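PDB 1SZ9: PCF11 protein from Saccharomyces cerevisiae, which binds the carboxy-terminal domain of RNA polymerase II through its CTD-interacting domain and acts in the processing of mRNA 3' ends. Local coordinates for residues Asn13-Glu18 with Ile27-Lys32. Residues are numbered along the deposited sequence; the frame is centred on the assembly and turned at random.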
loop_
_atom_site.group_PDB
_atom_site.type_symbol
_atom_site.label_atom_id
_atom_site.label_comp_id
_atom_site.label_asym_id
_atom_site.label_seq_id
_atom_site.Cartn_x
_atom_site.Cartn_y
_atom_site.Cartn_z
ATOM N N ASN A 13 -1.585 12.802 -7.680
ATOM C CA ASN A 13 -0.580 13.274 -6.719
ATOM C C ASN A 13 -1.138 14.340 -5.779
ATOM O O ASN A 13 -0.898 14.314 -4.578
ATOM C CB ASN A 13 0.643 13.865 -7.436
ATOM C CG ASN A 13 1.591 12.803 -7.963
ATOM O OD1 ASN A 13 2.135 12.009 -7.200
ATOM N ND2 ASN A 13 1.803 12.791 -9.270
ATOM N N SER A 14 -1.881 15.284 -6.345
ATOM C CA SER A 14 -2.460 16.378 -5.575
ATOM C C SER A 14 -3.370 15.872 -4.458
ATOM O O SER A 14 -3.339 16.360 -3.324
ATOM C CB SER A 14 -3.229 17.298 -6.530
ATOM O OG SER A 14 -3.976 18.268 -5.826
ATOM N N ILE A 15 -4.200 14.895 -4.793
ATOM C CA ILE A 15 -5.100 14.312 -3.821
ATOM C C ILE A 15 -4.286 13.535 -2.770
ATOM O O ILE A 15 -4.521 13.650 -1.567
ATOM C CB ILE A 15 -6.103 13.386 -4.533
ATOM C CG1 ILE A 15 -7.026 14.240 -5.414
ATOM C CG2 ILE A 15 -6.886 12.563 -3.511
ATOM C CD1 ILE A 15 -7.949 13.441 -6.317
ATOM N N LEU A 16 -3.311 12.764 -3.232
ATOM C CA LEU A 16 -2.484 11.973 -2.336
ATOM C C LEU A 16 -1.814 12.853 -1.267
ATOM O O LEU A 16 -1.671 12.443 -0.110
ATOM C CB LEU A 16 -1.444 11.227 -3.167
ATOM C CG LEU A 16 -0.555 10.131 -2.581
ATOM C CD1 LEU A 16 -1.331 9.133 -1.717
ATOM C CD2 LEU A 16 0.096 9.422 -3.767
ATOM N N GLU A 17 -1.418 14.064 -1.661
ATOM C CA GLU A 17 -0.772 15.002 -0.736
ATOM C C GLU A 17 -1.707 15.380 0.405
ATOM O O GLU A 17 -1.266 15.822 1.452
ATOM C CB GLU A 17 -0.341 16.279 -1.465
ATOM C CG GLU A 17 0.751 16.075 -2.479
ATOM C CD GLU A 17 2.058 15.651 -1.853
ATOM O OE1 GLU A 17 2.471 16.291 -0.859
ATOM O OE2 GLU A 17 2.678 14.685 -2.359
ATOM N N GLU A 18 -3.002 15.205 0.196
ATOM C CA GLU A 18 -3.968 15.534 1.233
ATOM C C GLU A 18 -4.188 14.375 2.221
ATOM O O GLU A 18 -4.906 14.535 3.207
ATOM C CB GLU A 18 -5.302 15.926 0.595
ATOM C CG GLU A 18 -5.308 17.277 -0.117
ATOM C CD GLU A 18 -4.958 18.416 0.817
ATOM O OE1 GLU A 18 -5.564 18.506 1.908
ATOM O OE2 GLU A 18 -4.074 19.221 0.462
ATOM N N ILE A 27 -9.153 8.084 0.215
ATOM C CA ILE A 27 -8.707 6.741 -0.141
ATOM C C ILE A 27 -9.618 6.150 -1.209
ATOM O O ILE A 27 -9.151 5.573 -2.191
ATOM C CB ILE A 27 -8.655 5.830 1.113
ATOM C CG1 ILE A 27 -7.395 6.169 1.924
ATOM C CG2 ILE A 27 -8.643 4.353 0.717
ATOM C CD1 ILE A 27 -7.464 5.658 3.344
ATOM N N THR A 28 -10.918 6.312 -1.028
ATOM C CA THR A 28 -11.868 5.778 -1.997
ATOM C C THR A 28 -11.753 6.484 -3.345
ATOM O O THR A 28 -11.870 5.852 -4.390
ATOM C CB THR A 28 -13.308 5.892 -1.455
ATOM O OG1 THR A 28 -13.475 4.931 -0.401
ATOM C CG2 THR A 28 -14.340 5.603 -2.565
ATOM N N THR A 29 -11.517 7.792 -3.319
ATOM C CA THR A 29 -11.382 8.552 -4.554
ATOM C C THR A 29 -10.115 8.127 -5.295
ATOM O O THR A 29 -10.129 7.995 -6.520
ATOM C CB THR A 29 -11.398 10.078 -4.271
ATOM O OG1 THR A 29 -12.695 10.441 -3.768
ATOM C CG2 THR A 29 -11.119 10.877 -5.548
ATOM N N LEU A 30 -9.025 7.898 -4.566
ATOM C CA LEU A 30 -7.790 7.436 -5.203
ATOM C C LEU A 30 -8.000 6.031 -5.824
ATOM O O LEU A 30 -7.437 5.719 -6.876
ATOM C CB LEU A 30 -6.641 7.379 -4.182
ATOM C CG LEU A 30 -6.078 8.716 -3.667
ATOM C CD1 LEU A 30 -5.078 8.467 -2.508
ATOM C CD2 LEU A 30 -5.383 9.460 -4.840
ATOM N N THR A 31 -8.813 5.197 -5.170
ATOM C CA THR A 31 -9.091 3.842 -5.649
ATOM C C THR A 31 -9.904 3.905 -6.952
ATOM O O THR A 31 -9.661 3.142 -7.880
ATOM C CB THR A 31 -9.878 3.043 -4.573
ATOM O OG1 THR A 31 -9.134 3.060 -3.349
ATOM C CG2 THR A 31 -10.109 1.576 -5.011
ATOM N N LYS A 32 -10.867 4.823 -7.013
ATOM C CA LYS A 32 -11.695 4.991 -8.201
ATOM C C LYS A 32 -10.831 5.511 -9.361
ATOM O O LYS A 32 -10.994 5.082 -10.497
ATOM C CB LYS A 32 -12.848 5.961 -7.909
ATOM C CG LYS A 32 -13.904 5.400 -6.964
ATOM C CD LYS A 32 -14.839 6.508 -6.454
ATOM C CE LYS A 32 -15.611 7.155 -7.595
ATOM N NZ LYS A 32 -16.563 8.167 -7.097
#
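Ile27 O sits in the helical turn that brings Leu30 against Ile15 and Leu16, and it accepts two bonds. The Thr31 N to Ile27 O bond is 3.0 Å, and Thr31 OG1 donates to Ile27 O at 2.8 Å. The hydroxyl stands above the carbonyl plane, on the face opposite the amide. This side-chain bond holds the Thr31 hydroxyl in place (chi1 -56°), and Thr31 OG1 also hydrogen-bonds with Ser69 OG.

The contact itself is apolar, with no hydrogen bond between the segments. Leu30 gives the most surface to it. Leu30 CD2 lies 3.7 Å from Ile15 CG2, and the two side chains pass alongside in opposite directions. With Ile15 chi1 at -67°, CG1 lies beside the backbone N and CG2 anti to it, and CG2 is the branch that meets Leu30. The longer branch of Ile15 ends at Thr29, where the side chains cross at about a right angle. Ile15 CD1 meets Thr29 CG2 at 4.1 Å. The Thr29 hydroxyl bonds instead to Pro25 O. Leu16 crosses Leu30 at about a right angle, Leu16 CD1 to Leu30 CD1 at 3.9 Å.

Where they meet, segments 13-18 and 27-32 run in roughly opposite directions. They belong to helices 3-16 and 24-36, an alpha-alpha hairpin in this all-helical, ARM-repeat-like domain. Leu16 reaches Ala47 and Ile48 of helix 41-54, while Ile27 and Thr31 pack on helix 57-73.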